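PDB 3M3I: putative uncharacterized protein from Leishmania major, which is of unknown function but belongs to the DUF985 family of the cupin superfamily, whose members are built on a beta-barrel. Local coordinates for residues A[19-24]-A[170-174]; A[65-69]-A[158-162]. Residue numbers count along the deposited sequence, not the author numbering.

Contact 1 (A[19-24]-A[170-174]); sequences NTAEFW and GYSLV
Asn19 and Thr20 lead in extended and pass beside the Tyr171 ring, Asn19 O and Thr20 CA lying 4.1 and 3.9 Å from Tyr171 CE2. Thr20, at the N-cap position but making no capping bond with its side chain, turns the chain into helix 21-27. Ala21, in the first turn, sits opposite Tyr171 (CA-CA 5.8 Å), with Ala21 CB 3.9 Å from Tyr171 CB. The start of the helix lies against the outside of the cupin barrel, near the point where strand 172-179 begins; Phe23 packs on Val140 of the second subunit. Trp24 (chi1 m) points toward 170-174 and meets Tyr171, just before the strand, and Leu173 within it. Trp24 NE1 donates to Tyr171 OH (2.9 Å, 144°), the tyrosine reaching across with chi1 p; the indole five-membered ring and the phenol ring meet obliquely, centroids 4.9 Å apart and planes at 44°. Leu173 (chi1 t, chi2 p) sets its CD2 over one indole face, 3.6 Å from the centroid of the Trp24 six-membered ring, a CH-pi contact.

Contact 2 (A[65-69]-A[158-162]); sequences FLCTP and SSVAA
Cys67 lays its side chain (chi1 t) over Ser158 and Val160, the residues of 158-162 that point toward it: Cys67 SG is 3.3 Å from Ser158 OG and 3.8 Å from Ser159 CA, while Cys67 CB is 3.8 Å from Val160 CG2. This is face-to-face packing between the two antiparallel sheets of a cupin beta-barrel, strand 56-67 belonging to one sheet and strand 155-159 to the other. The segments run in roughly the same sense, their end-to-end directions 40° apart. Residues 65-67 and 158-159 are extended, so side chains alternate: Phe65 and Cys67 point inward while Leu66 points away and touches Leu30, and Ser159 also points away, its OG hydrogen-bonded to His95. Phe65 (chi1 t) brings CE2 to 3.6 Å from Ser158 OG, an oblique approach to the ring, and its other neighbours include Trp84 and Val174. Val160 (chi1 t) packs against the end of strand 56-67, its CG2 3.6 Å from Cys67 O, and its side chain also touches Ser172. Leu92 touches both Cys67 and Ser158 from the adjoining strand 92-98. Past Cys67 the chain leaves the strand, and the two backbones come nearest, CA to CA, at Pro69 and Val160 (5.1 Å), with Pro69 CA 3.7 Å from Val160 O and Pro69 CG 4.3 Å from Ala162 CA. A water spans the remaining gap, donating to Thr68 O at 2.4 Å and accepting from Val160 N at 3.0 Å.

Overall arrangement
The centres of contacts 1 and 2 lie about 9 Å apart on the same side of the chain's centre, and contact 2 is nested inside the loop that contact 1 closes: 19-24, 65-69, 158-162, then 170-174. They share one sheet, where strands 56-67 and 172-179 are antiparallel neighbours joined by probable hydrogen bonds, Val174 N to Phe65 O (2.8 Å) and Ser172 N to Cys67 O (3.0 Å). The end of 56-67 and the start of 172-179 thus tie the N-terminal helix to the outer face of the barrel wall (contact 1) and the second sheet to its inner face (contact 2). The second subunit packs on contact 1 but does not touch contact 2. Leu66 CD1 lies 3.6 Å from Trp24 CB.

Contact 1 (A[19-24]-A[170-174])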
# COMPACT_ATOMS: atom_id res chain seq x y z
N ASN A 19 19.31 -10.73 -2.49
CA ASN A 19 18.33 -11.32 -1.58
C ASN A 19 17.52 -12.43 -2.25
O ASN A 19 17.57 -12.61 -3.47
CB ASN A 19 17.37 -10.27 -1.02
CG ASN A 19 18.04 -9.29 -0.07
OD1 ASN A 19 19.10 -9.56 0.50
ND2 ASN A 19 17.40 -8.14 0.13
N THR A 20 16.74 -13.12 -1.44
CA THR A 20 16.16 -14.39 -1.77
C THR A 20 15.02 -14.54 -0.74
O THR A 20 15.01 -13.79 0.25
CB THR A 20 17.27 -15.48 -1.64
OG1 THR A 20 16.85 -16.71 -2.25
CG2 THR A 20 17.66 -15.71 -0.16
N ALA A 21 14.09 -15.47 -0.96
CA ALA A 21 12.91 -15.65 -0.09
C ALA A 21 13.20 -15.87 1.40
O ALA A 21 12.52 -15.30 2.25
CB ALA A 21 12.03 -16.79 -0.60
N GLU A 22 14.19 -16.70 1.71
CA GLU A 22 14.59 -16.97 3.10
C GLU A 22 14.83 -15.69 3.88
O GLU A 22 14.39 -15.57 5.02
CB GLU A 22 15.88 -17.81 3.16
CG GLU A 22 15.69 -19.26 2.77
CD GLU A 22 16.97 -20.10 2.86
OE1 GLU A 22 17.89 -19.76 3.65
OE2 GLU A 22 17.03 -21.12 2.15
N PHE A 23 15.57 -14.77 3.25
CA PHE A 23 15.90 -13.46 3.84
C PHE A 23 14.65 -12.71 4.30
O PHE A 23 14.58 -12.25 5.43
CB PHE A 23 16.70 -12.63 2.82
CG PHE A 23 16.95 -11.21 3.24
CD1 PHE A 23 16.01 -10.21 2.98
CD2 PHE A 23 18.14 -10.85 3.87
CE1 PHE A 23 16.23 -8.90 3.37
CE2 PHE A 23 18.38 -9.54 4.25
CZ PHE A 23 17.43 -8.56 4.01
N TRP A 24 13.66 -12.59 3.42
CA TRP A 24 12.44 -11.83 3.72
C TRP A 24 11.52 -12.53 4.71
O TRP A 24 10.84 -11.87 5.49
CB TRP A 24 11.67 -11.51 2.46
CG TRP A 24 12.38 -10.58 1.58
CD1 TRP A 24 12.88 -10.84 0.35
CD2 TRP A 24 12.70 -9.22 1.87
NE1 TRP A 24 13.49 -9.72 -0.16
CE2 TRP A 24 13.39 -8.71 0.75
CE3 TRP A 24 12.46 -8.38 2.96
CZ2 TRP A 24 13.84 -7.40 0.69
CZ3 TRP A 24 12.91 -7.08 2.90
CH2 TRP A 24 13.60 -6.60 1.77
N GLY A 170 13.25 -15.77 -7.62
CA GLY A 170 12.62 -16.90 -6.94
C GLY A 170 11.49 -16.55 -5.98
O GLY A 170 10.96 -17.43 -5.29
N TYR A 171 11.12 -15.28 -5.92
CA TYR A 171 10.05 -14.82 -5.02
C TYR A 171 9.53 -13.46 -5.45
O TYR A 171 10.09 -12.81 -6.30
CB TYR A 171 10.58 -14.69 -3.61
CG TYR A 171 11.42 -13.46 -3.43
CD1 TYR A 171 10.88 -12.30 -2.87
CD2 TYR A 171 12.73 -13.44 -3.85
CE1 TYR A 171 11.65 -11.16 -2.73
CE2 TYR A 171 13.50 -12.31 -3.71
CZ TYR A 171 12.96 -11.18 -3.15
OH TYR A 171 13.73 -10.06 -3.00
N SER A 172 8.45 -13.03 -4.81
CA SER A 172 7.96 -11.67 -4.95
C SER A 172 7.37 -11.21 -3.64
O SER A 172 6.42 -11.81 -3.16
CB SER A 172 6.88 -11.62 -6.01
OG SER A 172 6.36 -10.31 -6.10
N LEU A 173 7.94 -10.15 -3.06
CA LEU A 173 7.43 -9.58 -1.82
C LEU A 173 6.57 -8.35 -2.12
O LEU A 173 6.95 -7.48 -2.90
CB LEU A 173 8.60 -9.21 -0.90
CG LEU A 173 8.32 -8.43 0.39
CD1 LEU A 173 7.46 -9.23 1.35
CD2 LEU A 173 9.63 -8.03 1.06
N VAL A 174 5.40 -8.27 -1.50
CA VAL A 174 4.52 -7.13 -1.64
C VAL A 174 3.96 -6.75 -0.28
O VAL A 174 4.20 -7.42 0.72
CB VAL A 174 3.31 -7.41 -2.62
CG1 VAL A 174 3.78 -7.65 -4.03
CG2 VAL A 174 2.46 -8.58 -2.14

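Contact 2 (A[65-69]-A[158-162])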
# COMPACT_ATOMS: atom_id res chain seq x y z
N PHE A 65 3.01 -9.66 2.14
CA PHE A 65 2.73 -10.93 1.49
C PHE A 65 3.87 -11.33 0.57
O PHE A 65 4.25 -10.56 -0.30
CB PHE A 65 1.42 -10.87 0.71
CG PHE A 65 1.03 -12.17 0.11
CD1 PHE A 65 0.43 -13.15 0.89
CD2 PHE A 65 1.30 -12.45 -1.21
CE1 PHE A 65 0.08 -14.37 0.34
CE2 PHE A 65 0.95 -13.67 -1.76
CZ PHE A 65 0.34 -14.63 -0.98
N LEU A 66 4.41 -12.53 0.75
CA LEU A 66 5.45 -13.08 -0.14
C LEU A 66 4.95 -14.36 -0.81
O LEU A 66 4.26 -15.17 -0.21
CB LEU A 66 6.77 -13.29 0.62
CG LEU A 66 8.00 -13.89 -0.09
CD1 LEU A 66 9.32 -13.47 0.59
CD2 LEU A 66 7.91 -15.41 -0.14
N CYS A 67 5.31 -14.51 -2.08
CA CYS A 67 4.84 -15.60 -2.95
C CYS A 67 6.08 -16.24 -3.58
O CYS A 67 7.03 -15.54 -3.89
CB CYS A 67 3.93 -15.00 -4.01
SG CYS A 67 2.82 -16.09 -4.93
N THR A 68 6.07 -17.56 -3.75
CA THR A 68 7.16 -18.29 -4.40
C THR A 68 6.57 -19.20 -5.48
O THR A 68 5.36 -19.37 -5.54
CB THR A 68 7.94 -19.15 -3.37
OG1 THR A 68 7.01 -19.89 -2.56
CG2 THR A 68 8.80 -18.28 -2.46
N PRO A 69 7.42 -19.78 -6.35
CA PRO A 69 6.89 -20.74 -7.32
C PRO A 69 6.32 -22.03 -6.68
O PRO A 69 5.38 -22.61 -7.21
CB PRO A 69 8.09 -21.05 -8.22
CG PRO A 69 9.03 -19.92 -8.01
CD PRO A 69 8.84 -19.48 -6.60
N SER A 158 -2.46 -15.69 -6.71
CA SER A 158 -1.19 -15.17 -7.20
C SER A 158 -0.12 -16.24 -7.39
O SER A 158 -0.19 -17.31 -6.80
CB SER A 158 -0.69 -14.03 -6.31
OG SER A 158 -0.09 -14.50 -5.12
N SER A 159 0.85 -15.94 -8.27
CA SER A 159 1.95 -16.86 -8.56
C SER A 159 3.19 -16.12 -9.03
O SER A 159 3.11 -14.94 -9.42
CB SER A 159 1.55 -17.90 -9.61
OG SER A 159 1.37 -17.31 -10.88
N VAL A 160 4.32 -16.81 -9.01
CA VAL A 160 5.58 -16.28 -9.51
C VAL A 160 6.21 -17.29 -10.45
O VAL A 160 6.19 -18.49 -10.17
CB VAL A 160 6.58 -15.99 -8.38
CG1 VAL A 160 7.78 -15.22 -8.92
CG2 VAL A 160 5.89 -15.22 -7.25
N ALA A 161 6.76 -16.80 -11.56
CA ALA A 161 7.35 -17.65 -12.59
C ALA A 161 8.65 -18.28 -12.11
O ALA A 161 9.41 -17.66 -11.35
CB ALA A 161 7.60 -16.84 -13.88
N ALA A 162 8.90 -19.52 -12.54
CA ALA A 162 10.10 -20.26 -12.14
C ALA A 162 11.32 -19.75 -12.87
O ALA A 162 12.35 -19.48 -12.25
CB ALA A 162 9.92 -21.73 -12.40
O HOH W 1 3.78 -19.29 -7.40